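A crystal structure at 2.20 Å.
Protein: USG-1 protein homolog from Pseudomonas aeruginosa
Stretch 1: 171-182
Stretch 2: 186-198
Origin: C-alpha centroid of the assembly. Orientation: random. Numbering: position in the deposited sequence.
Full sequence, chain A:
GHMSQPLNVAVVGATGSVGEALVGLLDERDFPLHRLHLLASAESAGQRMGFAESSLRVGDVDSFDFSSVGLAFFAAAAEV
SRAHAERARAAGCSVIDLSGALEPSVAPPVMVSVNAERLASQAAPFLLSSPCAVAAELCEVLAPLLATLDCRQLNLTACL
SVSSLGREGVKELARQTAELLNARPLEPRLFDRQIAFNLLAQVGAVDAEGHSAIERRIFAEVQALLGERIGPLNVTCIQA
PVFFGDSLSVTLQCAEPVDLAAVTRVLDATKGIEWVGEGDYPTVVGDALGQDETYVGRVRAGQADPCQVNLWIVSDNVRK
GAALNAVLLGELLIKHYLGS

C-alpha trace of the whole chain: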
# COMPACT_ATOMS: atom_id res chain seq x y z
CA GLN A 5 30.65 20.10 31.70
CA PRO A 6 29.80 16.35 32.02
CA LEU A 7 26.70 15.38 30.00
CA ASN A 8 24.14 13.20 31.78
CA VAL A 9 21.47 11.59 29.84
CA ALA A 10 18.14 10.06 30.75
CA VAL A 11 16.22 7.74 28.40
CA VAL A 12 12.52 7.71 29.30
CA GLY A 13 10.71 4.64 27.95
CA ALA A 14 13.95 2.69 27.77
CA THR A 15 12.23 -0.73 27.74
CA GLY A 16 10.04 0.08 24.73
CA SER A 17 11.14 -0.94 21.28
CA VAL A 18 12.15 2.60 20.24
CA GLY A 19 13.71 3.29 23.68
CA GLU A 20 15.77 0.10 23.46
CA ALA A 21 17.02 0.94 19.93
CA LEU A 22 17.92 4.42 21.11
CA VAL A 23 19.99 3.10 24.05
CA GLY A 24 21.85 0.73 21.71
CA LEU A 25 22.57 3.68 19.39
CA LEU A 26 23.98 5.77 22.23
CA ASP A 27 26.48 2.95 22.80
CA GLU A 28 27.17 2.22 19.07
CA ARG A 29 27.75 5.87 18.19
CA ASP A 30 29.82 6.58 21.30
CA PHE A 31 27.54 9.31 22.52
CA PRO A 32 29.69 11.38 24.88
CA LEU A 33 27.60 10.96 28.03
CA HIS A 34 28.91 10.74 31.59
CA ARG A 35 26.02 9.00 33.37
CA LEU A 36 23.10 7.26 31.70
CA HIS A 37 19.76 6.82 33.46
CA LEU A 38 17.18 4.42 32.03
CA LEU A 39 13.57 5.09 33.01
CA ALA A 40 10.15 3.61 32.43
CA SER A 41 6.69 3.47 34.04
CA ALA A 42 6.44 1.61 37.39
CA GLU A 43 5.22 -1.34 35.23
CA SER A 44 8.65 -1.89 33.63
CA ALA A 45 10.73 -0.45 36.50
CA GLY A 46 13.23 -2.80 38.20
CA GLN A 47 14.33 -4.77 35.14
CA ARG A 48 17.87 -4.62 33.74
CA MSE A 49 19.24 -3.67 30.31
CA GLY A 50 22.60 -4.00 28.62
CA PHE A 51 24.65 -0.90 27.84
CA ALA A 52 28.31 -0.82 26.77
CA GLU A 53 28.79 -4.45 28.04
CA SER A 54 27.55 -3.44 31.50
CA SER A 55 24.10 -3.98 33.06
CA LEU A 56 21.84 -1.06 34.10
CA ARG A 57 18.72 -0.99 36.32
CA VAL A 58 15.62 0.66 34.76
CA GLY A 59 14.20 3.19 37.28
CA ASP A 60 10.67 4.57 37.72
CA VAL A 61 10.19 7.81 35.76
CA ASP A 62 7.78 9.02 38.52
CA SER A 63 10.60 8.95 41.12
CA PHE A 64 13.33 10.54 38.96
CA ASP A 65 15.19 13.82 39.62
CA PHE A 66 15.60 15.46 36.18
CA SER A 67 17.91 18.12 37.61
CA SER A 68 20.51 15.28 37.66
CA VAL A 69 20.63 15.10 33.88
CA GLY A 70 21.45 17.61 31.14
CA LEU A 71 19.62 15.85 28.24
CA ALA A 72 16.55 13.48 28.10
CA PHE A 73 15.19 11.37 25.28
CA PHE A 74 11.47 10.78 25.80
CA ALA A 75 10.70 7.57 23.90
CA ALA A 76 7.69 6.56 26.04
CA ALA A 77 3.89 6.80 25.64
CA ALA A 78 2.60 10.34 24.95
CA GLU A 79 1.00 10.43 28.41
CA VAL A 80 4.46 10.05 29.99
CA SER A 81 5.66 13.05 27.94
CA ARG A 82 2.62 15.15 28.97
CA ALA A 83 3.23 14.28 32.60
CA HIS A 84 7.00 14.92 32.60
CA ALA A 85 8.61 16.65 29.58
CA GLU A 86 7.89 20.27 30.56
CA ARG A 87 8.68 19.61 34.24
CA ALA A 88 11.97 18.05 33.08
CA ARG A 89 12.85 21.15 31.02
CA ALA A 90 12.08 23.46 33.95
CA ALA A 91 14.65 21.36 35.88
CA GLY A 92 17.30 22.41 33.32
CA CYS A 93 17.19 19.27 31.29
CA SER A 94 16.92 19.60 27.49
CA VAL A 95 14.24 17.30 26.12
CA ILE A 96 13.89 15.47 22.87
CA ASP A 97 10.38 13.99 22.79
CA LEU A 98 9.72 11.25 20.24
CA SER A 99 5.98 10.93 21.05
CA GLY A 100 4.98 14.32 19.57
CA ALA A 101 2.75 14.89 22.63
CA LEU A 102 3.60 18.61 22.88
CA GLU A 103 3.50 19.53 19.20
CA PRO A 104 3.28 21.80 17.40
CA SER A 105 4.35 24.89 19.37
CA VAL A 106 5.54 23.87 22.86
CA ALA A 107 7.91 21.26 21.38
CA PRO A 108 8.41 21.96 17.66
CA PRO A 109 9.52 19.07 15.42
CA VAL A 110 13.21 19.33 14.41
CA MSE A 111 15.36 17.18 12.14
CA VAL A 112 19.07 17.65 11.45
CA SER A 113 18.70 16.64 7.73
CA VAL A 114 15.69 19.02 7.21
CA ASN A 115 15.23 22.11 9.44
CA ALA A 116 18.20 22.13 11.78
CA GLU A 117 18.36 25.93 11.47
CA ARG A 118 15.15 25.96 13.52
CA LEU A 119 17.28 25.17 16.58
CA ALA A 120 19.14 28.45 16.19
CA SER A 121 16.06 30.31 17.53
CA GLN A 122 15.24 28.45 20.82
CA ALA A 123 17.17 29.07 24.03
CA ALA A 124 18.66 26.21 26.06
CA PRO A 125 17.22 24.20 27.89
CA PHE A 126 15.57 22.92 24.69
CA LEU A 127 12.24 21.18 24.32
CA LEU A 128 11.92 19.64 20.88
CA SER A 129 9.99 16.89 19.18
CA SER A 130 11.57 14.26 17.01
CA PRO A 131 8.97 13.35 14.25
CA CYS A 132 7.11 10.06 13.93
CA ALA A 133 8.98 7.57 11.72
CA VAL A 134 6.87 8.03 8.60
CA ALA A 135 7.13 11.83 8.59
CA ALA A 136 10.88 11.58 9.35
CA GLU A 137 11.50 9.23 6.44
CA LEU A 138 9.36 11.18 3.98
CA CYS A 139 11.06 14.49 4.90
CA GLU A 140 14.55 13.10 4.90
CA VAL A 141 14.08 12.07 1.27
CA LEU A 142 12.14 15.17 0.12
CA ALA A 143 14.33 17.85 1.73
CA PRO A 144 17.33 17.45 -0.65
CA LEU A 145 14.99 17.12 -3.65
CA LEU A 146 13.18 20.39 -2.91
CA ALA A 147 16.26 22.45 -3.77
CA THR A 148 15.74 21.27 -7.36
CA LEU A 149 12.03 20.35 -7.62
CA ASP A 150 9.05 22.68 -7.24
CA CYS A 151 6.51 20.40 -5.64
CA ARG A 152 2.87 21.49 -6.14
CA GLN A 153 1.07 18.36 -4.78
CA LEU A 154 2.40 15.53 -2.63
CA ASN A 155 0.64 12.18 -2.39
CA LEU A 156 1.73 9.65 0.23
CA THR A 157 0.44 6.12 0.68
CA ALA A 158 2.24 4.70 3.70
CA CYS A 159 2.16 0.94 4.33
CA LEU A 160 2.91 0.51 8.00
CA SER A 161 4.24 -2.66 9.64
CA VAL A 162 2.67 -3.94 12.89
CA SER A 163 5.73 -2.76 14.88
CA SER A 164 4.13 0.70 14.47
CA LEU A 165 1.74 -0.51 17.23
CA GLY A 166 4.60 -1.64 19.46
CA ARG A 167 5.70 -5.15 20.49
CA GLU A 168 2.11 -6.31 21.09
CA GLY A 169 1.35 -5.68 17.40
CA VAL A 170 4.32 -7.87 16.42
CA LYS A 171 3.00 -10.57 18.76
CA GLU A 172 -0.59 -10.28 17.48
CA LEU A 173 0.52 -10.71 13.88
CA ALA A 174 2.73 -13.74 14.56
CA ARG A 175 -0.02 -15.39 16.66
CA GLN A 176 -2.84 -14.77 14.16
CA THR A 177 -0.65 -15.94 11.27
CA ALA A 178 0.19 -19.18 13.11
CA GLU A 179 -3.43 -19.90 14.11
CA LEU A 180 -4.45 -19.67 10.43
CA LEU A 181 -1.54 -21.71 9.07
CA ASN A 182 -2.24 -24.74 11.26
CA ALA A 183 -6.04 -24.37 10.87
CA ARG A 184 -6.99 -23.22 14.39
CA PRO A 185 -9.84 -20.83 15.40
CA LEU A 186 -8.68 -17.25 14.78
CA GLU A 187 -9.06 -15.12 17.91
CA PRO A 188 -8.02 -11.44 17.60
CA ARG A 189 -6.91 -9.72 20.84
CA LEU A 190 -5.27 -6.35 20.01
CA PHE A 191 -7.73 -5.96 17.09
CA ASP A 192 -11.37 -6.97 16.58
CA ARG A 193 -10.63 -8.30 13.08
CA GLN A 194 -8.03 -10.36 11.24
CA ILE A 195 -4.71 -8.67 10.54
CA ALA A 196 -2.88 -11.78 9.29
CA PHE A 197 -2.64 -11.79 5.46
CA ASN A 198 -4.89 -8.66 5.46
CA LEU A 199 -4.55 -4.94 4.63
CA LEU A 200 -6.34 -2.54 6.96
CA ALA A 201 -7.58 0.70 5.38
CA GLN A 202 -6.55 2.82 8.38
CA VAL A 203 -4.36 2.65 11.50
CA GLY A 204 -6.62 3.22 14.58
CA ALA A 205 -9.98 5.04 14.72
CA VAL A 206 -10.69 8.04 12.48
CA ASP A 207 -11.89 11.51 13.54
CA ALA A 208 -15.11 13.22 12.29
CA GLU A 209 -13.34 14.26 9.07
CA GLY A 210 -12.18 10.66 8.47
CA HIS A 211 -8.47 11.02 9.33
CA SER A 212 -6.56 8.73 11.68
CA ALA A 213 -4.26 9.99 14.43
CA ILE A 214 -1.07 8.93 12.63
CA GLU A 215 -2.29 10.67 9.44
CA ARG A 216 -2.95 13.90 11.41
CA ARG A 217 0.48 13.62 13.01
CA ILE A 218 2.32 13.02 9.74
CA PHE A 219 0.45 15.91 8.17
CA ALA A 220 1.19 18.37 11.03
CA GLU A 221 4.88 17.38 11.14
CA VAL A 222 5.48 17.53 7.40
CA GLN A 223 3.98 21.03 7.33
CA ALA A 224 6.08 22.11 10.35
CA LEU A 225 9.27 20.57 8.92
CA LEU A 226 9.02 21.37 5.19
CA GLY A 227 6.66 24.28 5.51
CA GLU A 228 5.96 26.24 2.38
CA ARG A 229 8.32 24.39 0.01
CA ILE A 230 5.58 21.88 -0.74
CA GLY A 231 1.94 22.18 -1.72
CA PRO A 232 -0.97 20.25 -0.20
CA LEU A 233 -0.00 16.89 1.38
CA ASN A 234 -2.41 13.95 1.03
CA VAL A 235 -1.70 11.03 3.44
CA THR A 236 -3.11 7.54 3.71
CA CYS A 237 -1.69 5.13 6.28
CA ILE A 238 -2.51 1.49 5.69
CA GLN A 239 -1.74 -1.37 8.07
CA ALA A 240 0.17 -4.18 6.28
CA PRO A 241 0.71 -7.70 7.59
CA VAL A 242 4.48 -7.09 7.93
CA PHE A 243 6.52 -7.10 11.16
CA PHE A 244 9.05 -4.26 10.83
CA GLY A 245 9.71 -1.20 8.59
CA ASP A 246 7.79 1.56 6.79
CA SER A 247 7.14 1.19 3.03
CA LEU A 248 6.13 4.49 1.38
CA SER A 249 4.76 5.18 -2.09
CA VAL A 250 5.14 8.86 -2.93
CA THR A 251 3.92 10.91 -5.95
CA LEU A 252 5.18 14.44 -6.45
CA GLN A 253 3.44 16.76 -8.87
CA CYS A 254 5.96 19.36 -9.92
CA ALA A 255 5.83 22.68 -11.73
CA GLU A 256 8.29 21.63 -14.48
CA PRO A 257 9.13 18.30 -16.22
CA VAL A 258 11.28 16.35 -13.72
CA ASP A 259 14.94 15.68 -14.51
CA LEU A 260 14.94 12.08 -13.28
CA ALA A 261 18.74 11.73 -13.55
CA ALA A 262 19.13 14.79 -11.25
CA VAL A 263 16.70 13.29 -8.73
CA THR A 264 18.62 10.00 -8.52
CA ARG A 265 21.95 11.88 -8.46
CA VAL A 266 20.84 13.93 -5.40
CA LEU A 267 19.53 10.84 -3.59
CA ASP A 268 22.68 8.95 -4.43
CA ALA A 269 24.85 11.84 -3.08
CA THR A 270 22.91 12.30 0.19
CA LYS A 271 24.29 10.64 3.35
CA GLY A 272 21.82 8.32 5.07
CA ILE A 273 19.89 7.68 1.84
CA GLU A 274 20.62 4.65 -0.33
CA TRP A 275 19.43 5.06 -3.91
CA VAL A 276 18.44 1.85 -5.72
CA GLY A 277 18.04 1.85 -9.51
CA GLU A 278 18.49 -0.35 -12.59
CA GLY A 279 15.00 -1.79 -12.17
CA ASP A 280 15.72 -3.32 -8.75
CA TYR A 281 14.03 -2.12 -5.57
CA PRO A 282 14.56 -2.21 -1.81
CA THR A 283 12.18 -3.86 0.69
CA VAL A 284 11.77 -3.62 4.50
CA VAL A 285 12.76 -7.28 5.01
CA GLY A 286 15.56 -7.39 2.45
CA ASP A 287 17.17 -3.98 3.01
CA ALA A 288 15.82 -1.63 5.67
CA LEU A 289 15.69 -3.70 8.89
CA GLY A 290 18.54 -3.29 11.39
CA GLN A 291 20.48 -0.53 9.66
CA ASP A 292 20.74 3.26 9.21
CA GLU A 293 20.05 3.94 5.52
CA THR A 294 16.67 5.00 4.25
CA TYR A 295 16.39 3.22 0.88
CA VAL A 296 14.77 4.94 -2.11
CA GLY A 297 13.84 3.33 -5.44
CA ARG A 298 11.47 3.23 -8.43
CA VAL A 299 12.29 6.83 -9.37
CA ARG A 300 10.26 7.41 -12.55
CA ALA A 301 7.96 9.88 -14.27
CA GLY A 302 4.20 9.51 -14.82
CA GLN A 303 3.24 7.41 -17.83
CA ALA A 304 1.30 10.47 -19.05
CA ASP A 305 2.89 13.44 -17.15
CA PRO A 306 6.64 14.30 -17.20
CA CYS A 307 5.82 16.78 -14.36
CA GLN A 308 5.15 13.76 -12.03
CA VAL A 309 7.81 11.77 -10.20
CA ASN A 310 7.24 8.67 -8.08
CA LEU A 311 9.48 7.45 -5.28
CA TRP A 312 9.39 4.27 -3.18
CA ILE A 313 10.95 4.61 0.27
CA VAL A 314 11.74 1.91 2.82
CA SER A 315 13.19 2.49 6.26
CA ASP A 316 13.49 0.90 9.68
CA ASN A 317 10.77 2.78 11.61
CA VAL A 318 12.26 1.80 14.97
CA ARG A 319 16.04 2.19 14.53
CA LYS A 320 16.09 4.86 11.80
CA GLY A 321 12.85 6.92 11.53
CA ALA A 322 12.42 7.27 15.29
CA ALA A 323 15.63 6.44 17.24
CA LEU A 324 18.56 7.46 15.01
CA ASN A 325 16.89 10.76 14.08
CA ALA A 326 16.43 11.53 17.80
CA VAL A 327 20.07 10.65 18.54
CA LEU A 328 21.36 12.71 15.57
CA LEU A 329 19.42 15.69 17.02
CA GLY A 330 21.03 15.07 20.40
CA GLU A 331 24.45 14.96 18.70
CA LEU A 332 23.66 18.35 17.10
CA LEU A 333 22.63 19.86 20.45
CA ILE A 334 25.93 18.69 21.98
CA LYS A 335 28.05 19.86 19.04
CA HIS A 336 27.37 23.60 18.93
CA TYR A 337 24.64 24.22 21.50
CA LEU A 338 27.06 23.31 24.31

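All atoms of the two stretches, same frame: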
# COMPACT_ATOMS: atom_id res chain seq x y z
N LYS A 171 3.51 -9.33 18.18
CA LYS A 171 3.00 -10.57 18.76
C LYS A 171 1.65 -11.00 18.19
O LYS A 171 1.44 -12.16 17.90
CB LYS A 171 2.97 -10.49 20.30
CG LYS A 171 4.29 -10.93 20.93
CD LYS A 171 4.85 -9.94 21.98
CE LYS A 171 4.55 -10.35 23.41
NZ LYS A 171 3.14 -10.05 23.81
N GLU A 172 0.74 -10.04 18.03
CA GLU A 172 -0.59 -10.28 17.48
C GLU A 172 -0.51 -10.85 16.07
O GLU A 172 -1.20 -11.82 15.73
CB GLU A 172 -1.41 -8.98 17.51
CG GLU A 172 -2.82 -9.07 16.94
CD GLU A 172 -3.82 -9.72 17.87
OE1 GLU A 172 -3.48 -9.97 19.05
OE2 GLU A 172 -4.96 -9.99 17.43
N LEU A 173 0.36 -10.27 15.25
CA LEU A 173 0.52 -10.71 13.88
C LEU A 173 1.06 -12.13 13.80
O LEU A 173 0.49 -12.97 13.09
CB LEU A 173 1.40 -9.75 13.06
CG LEU A 173 1.58 -10.16 11.59
CD1 LEU A 173 0.25 -10.09 10.79
CD2 LEU A 173 2.65 -9.33 10.93
N ALA A 174 2.14 -12.39 14.52
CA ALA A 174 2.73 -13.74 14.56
C ALA A 174 1.72 -14.79 15.04
O ALA A 174 1.65 -15.88 14.47
CB ALA A 174 3.99 -13.74 15.45
N ARG A 175 0.95 -14.46 16.07
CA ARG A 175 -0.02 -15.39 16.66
C ARG A 175 -1.19 -15.68 15.71
O ARG A 175 -1.55 -16.84 15.50
CB ARG A 175 -0.53 -14.86 18.01
CG ARG A 175 -1.35 -15.86 18.80
CD ARG A 175 -1.91 -15.29 20.12
NE ARG A 175 -2.52 -13.98 19.92
CZ ARG A 175 -3.77 -13.78 19.49
NH1 ARG A 175 -4.57 -14.81 19.21
NH2 ARG A 175 -4.22 -12.53 19.32
N GLN A 176 -1.77 -14.62 15.14
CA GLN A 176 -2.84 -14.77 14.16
C GLN A 176 -2.38 -15.56 12.95
O GLN A 176 -3.11 -16.41 12.46
CB GLN A 176 -3.36 -13.40 13.70
CG GLN A 176 -4.25 -12.67 14.68
CD GLN A 176 -5.12 -11.62 13.99
OE1 GLN A 176 -5.26 -11.63 12.76
NE2 GLN A 176 -5.69 -10.71 14.77
N THR A 177 -1.16 -15.28 12.47
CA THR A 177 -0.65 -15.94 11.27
C THR A 177 -0.52 -17.43 11.53
O THR A 177 -0.92 -18.24 10.70
CB THR A 177 0.70 -15.33 10.77
OG1 THR A 177 0.53 -13.93 10.50
CG2 THR A 177 1.13 -15.99 9.48
N ALA A 178 -0.01 -17.78 12.72
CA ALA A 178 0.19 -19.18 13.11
C ALA A 178 -1.14 -19.93 13.26
O ALA A 178 -1.27 -21.04 12.74
CB ALA A 178 0.98 -19.24 14.41
N GLU A 179 -2.10 -19.32 13.96
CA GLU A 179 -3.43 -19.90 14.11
C GLU A 179 -4.01 -20.30 12.75
O GLU A 179 -4.51 -21.41 12.59
CB GLU A 179 -4.36 -18.92 14.82
CG GLU A 179 -4.22 -18.91 16.34
CD GLU A 179 -4.70 -17.61 16.99
OE1 GLU A 179 -5.21 -16.70 16.28
OE2 GLU A 179 -4.57 -17.49 18.24
N LEU A 180 -3.92 -19.41 11.76
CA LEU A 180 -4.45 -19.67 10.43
C LEU A 180 -3.70 -20.78 9.70
O LEU A 180 -4.32 -21.63 9.05
CB LEU A 180 -4.47 -18.41 9.58
CG LEU A 180 -5.43 -17.30 9.98
CD1 LEU A 180 -5.10 -16.08 9.17
CD2 LEU A 180 -6.89 -17.71 9.77
N LEU A 181 -2.37 -20.76 9.81
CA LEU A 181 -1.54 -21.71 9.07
C LEU A 181 -1.70 -23.16 9.53
O LEU A 181 -1.65 -24.07 8.70
CB LEU A 181 -0.07 -21.28 9.04
CG LEU A 181 0.27 -20.20 8.00
CD1 LEU A 181 1.76 -19.93 7.97
CD2 LEU A 181 -0.24 -20.54 6.59
N ASN A 182 -1.90 -23.39 10.82
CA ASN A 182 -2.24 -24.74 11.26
C ASN A 182 -3.73 -24.94 11.61
O ASN A 182 -4.09 -25.74 12.48
CB ASN A 182 -1.27 -25.27 12.33
CG ASN A 182 -1.04 -24.29 13.45
OD1 ASN A 182 0.05 -23.73 13.59
ND2 ASN A 182 -2.06 -24.09 14.29
N LEU A 186 -9.28 -18.58 14.66
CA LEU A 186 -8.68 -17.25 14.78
C LEU A 186 -9.37 -16.46 15.88
O LEU A 186 -10.60 -16.34 15.90
CB LEU A 186 -8.74 -16.48 13.46
CG LEU A 186 -8.08 -15.10 13.53
CD1 LEU A 186 -6.66 -15.16 13.00
CD2 LEU A 186 -8.90 -14.08 12.77
N GLU A 187 -8.56 -15.94 16.81
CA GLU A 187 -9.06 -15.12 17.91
C GLU A 187 -8.22 -13.85 18.06
O GLU A 187 -7.13 -13.88 18.64
CB GLU A 187 -9.12 -15.94 19.20
CG GLU A 187 -10.39 -16.79 19.33
CD GLU A 187 -10.29 -17.88 20.39
OE1 GLU A 187 -11.28 -18.65 20.56
OE2 GLU A 187 -9.23 -17.98 21.06
N PRO A 188 -8.71 -12.72 17.50
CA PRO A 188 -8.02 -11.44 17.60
C PRO A 188 -8.08 -10.88 19.03
O PRO A 188 -9.12 -10.99 19.69
CB PRO A 188 -8.79 -10.53 16.64
CG PRO A 188 -9.68 -11.43 15.83
CD PRO A 188 -9.96 -12.60 16.72
N ARG A 189 -6.97 -10.32 19.50
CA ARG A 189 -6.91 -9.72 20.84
C ARG A 189 -6.65 -8.21 20.81
O ARG A 189 -7.44 -7.44 21.36
CB ARG A 189 -5.89 -10.45 21.73
CG ARG A 189 -6.35 -11.82 22.17
CD ARG A 189 -5.21 -12.68 22.69
NE ARG A 189 -5.58 -14.10 22.69
CZ ARG A 189 -4.75 -15.11 22.94
NH1 ARG A 189 -3.47 -14.88 23.22
NH2 ARG A 189 -5.20 -16.36 22.91
N LEU A 190 -5.58 -7.78 20.15
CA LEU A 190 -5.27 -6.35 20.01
C LEU A 190 -6.22 -5.65 19.02
O LEU A 190 -6.48 -4.45 19.13
CB LEU A 190 -3.79 -6.13 19.61
CG LEU A 190 -3.20 -4.71 19.63
CD1 LEU A 190 -2.91 -4.21 21.06
CD2 LEU A 190 -1.95 -4.60 18.77
N PHE A 191 -6.73 -6.43 18.05
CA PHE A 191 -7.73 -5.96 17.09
C PHE A 191 -9.03 -6.72 17.25
O PHE A 191 -9.09 -7.72 17.98
CB PHE A 191 -7.22 -6.17 15.67
CG PHE A 191 -5.98 -5.41 15.36
CD1 PHE A 191 -4.74 -5.88 15.77
CD2 PHE A 191 -6.06 -4.21 14.67
CE1 PHE A 191 -3.59 -5.18 15.49
CE2 PHE A 191 -4.90 -3.49 14.37
CZ PHE A 191 -3.67 -3.98 14.77
N ASP A 192 -10.08 -6.26 16.57
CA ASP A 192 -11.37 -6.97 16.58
C ASP A 192 -11.62 -7.64 15.22
O ASP A 192 -12.72 -8.15 14.96
CB ASP A 192 -12.52 -6.03 16.99
CG ASP A 192 -12.72 -4.83 16.03
OD1 ASP A 192 -11.77 -4.42 15.29
OD2 ASP A 192 -13.85 -4.29 16.03
N ARG A 193 -10.59 -7.64 14.38
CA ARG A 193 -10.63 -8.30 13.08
C ARG A 193 -9.26 -8.91 12.75
O ARG A 193 -8.26 -8.65 13.44
CB ARG A 193 -11.08 -7.31 12.00
CG ARG A 193 -10.00 -6.30 11.59
CD ARG A 193 -10.55 -4.89 11.55
NE ARG A 193 -11.37 -4.69 10.36
CZ ARG A 193 -12.34 -3.78 10.24
NH1 ARG A 193 -12.66 -2.95 11.24
NH2 ARG A 193 -13.01 -3.72 9.10
N GLN A 194 -9.24 -9.72 11.70
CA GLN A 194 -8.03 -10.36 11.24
C GLN A 194 -7.03 -9.37 10.66
O GLN A 194 -7.37 -8.55 9.81
CB GLN A 194 -8.38 -11.41 10.19
CG GLN A 194 -7.22 -12.31 9.83
CD GLN A 194 -7.59 -13.32 8.79
OE1 GLN A 194 -8.64 -13.97 8.87
NE2 GLN A 194 -6.72 -13.48 7.79
N ILE A 195 -5.80 -9.44 11.14
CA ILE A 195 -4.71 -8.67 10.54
C ILE A 195 -3.78 -9.54 9.69
O ILE A 195 -3.18 -9.05 8.73
CB ILE A 195 -3.92 -7.85 11.58
CG1 ILE A 195 -3.14 -8.75 12.55
CG2 ILE A 195 -4.90 -6.92 12.37
CD1 ILE A 195 -2.24 -7.96 13.50
N ALA A 196 -3.67 -10.82 10.04
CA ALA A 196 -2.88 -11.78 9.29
C ALA A 196 -3.32 -11.80 7.82
O ALA A 196 -4.53 -11.81 7.52
CB ALA A 196 -3.00 -13.18 9.92
N PHE A 197 -2.35 -11.77 6.90
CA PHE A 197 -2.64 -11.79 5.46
C PHE A 197 -3.74 -10.77 5.04
O PHE A 197 -4.51 -11.03 4.13
CB PHE A 197 -3.02 -13.21 5.01
CG PHE A 197 -2.04 -14.27 5.44
CD1 PHE A 197 -0.75 -14.31 4.90
CD2 PHE A 197 -2.41 -15.25 6.35
CE1 PHE A 197 0.16 -15.31 5.27
CE2 PHE A 197 -1.52 -16.27 6.74
CZ PHE A 197 -0.23 -16.29 6.20
N ASN A 198 -3.82 -9.63 5.73
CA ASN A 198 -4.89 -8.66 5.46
C ASN A 198 -4.30 -7.26 5.36
O ASN A 198 -3.24 -7.02 5.89
CB ASN A 198 -5.94 -8.70 6.57
CG ASN A 198 -7.33 -8.33 6.06
OD1 ASN A 198 -7.54 -8.17 4.87
ND2 ASN A 198 -8.30 -8.23 6.97
O HOH W 1 0.10 -12.37 7.86

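The apolar part of this contact gathers around Leu-180 and Ala-196. From the helix, Leu-180 reaches the loop with its CD1 3.7 Å from Ala-196 CB and 4.0 Å from Phe-197 CD2, near the plane of the ring, while its CG lies 3.9 Å from Leu-186 CD1. Thr-177 CG2 closes to 3.6 Å on Phe-197 CZ. A turn further back, Leu-173 CD1 sits 4.0 Å from Ile-195 CG1. Small Ala-196 suits the close approach here: its CA comes within 5.1 Å of Thr-177 CA.

The second stretch has no regular secondary structure, so its peptide groups lack the repeating partners that residues 171-181 find in their own helix. Helix side chains supply some instead. Gln-176 OE1 accepts from two successive amides, Ile-195 N at 2.8 Å and Ala-196 N at 3.3 Å, and its NE2 donates to Glu-172 OE2 at 2.9 Å, which ties the amide to the next polar group. The Glu-172 carboxylate in turn spans another amide pair: OE2 takes Arg-189 N at 2.9 Å, and OE1 takes Leu-190 N in a weak bond of 3.2 Å. Water 1 bridges the two stretches, donating to Thr-177 OG1 (3.1 Å) and accepting from Phe-197 N (2.7 Å).

At the polar edge, Arg-175 is held by salt bridges within its helix, NH2 to Glu-172 OE1 at 2.7 Å and NH1 to Glu-179 OE2 at 2.9 Å. Thus fixed, it donates from NH1 to Glu-187 O at 2.8 Å. Its guanidinium lies flat on that of Arg-189, centres 3.8 Å apart and planes 7° from parallel; the two carboxylates can offset the like charges. Glu-179 OE1 adds a weak bond from Glu-187 N at 3.5 Å. The rule is economical: Gln-176 braces Glu-172, Arg-175 is braced by Glu-172 and Glu-179, and all four side chains also bind the loop backbone.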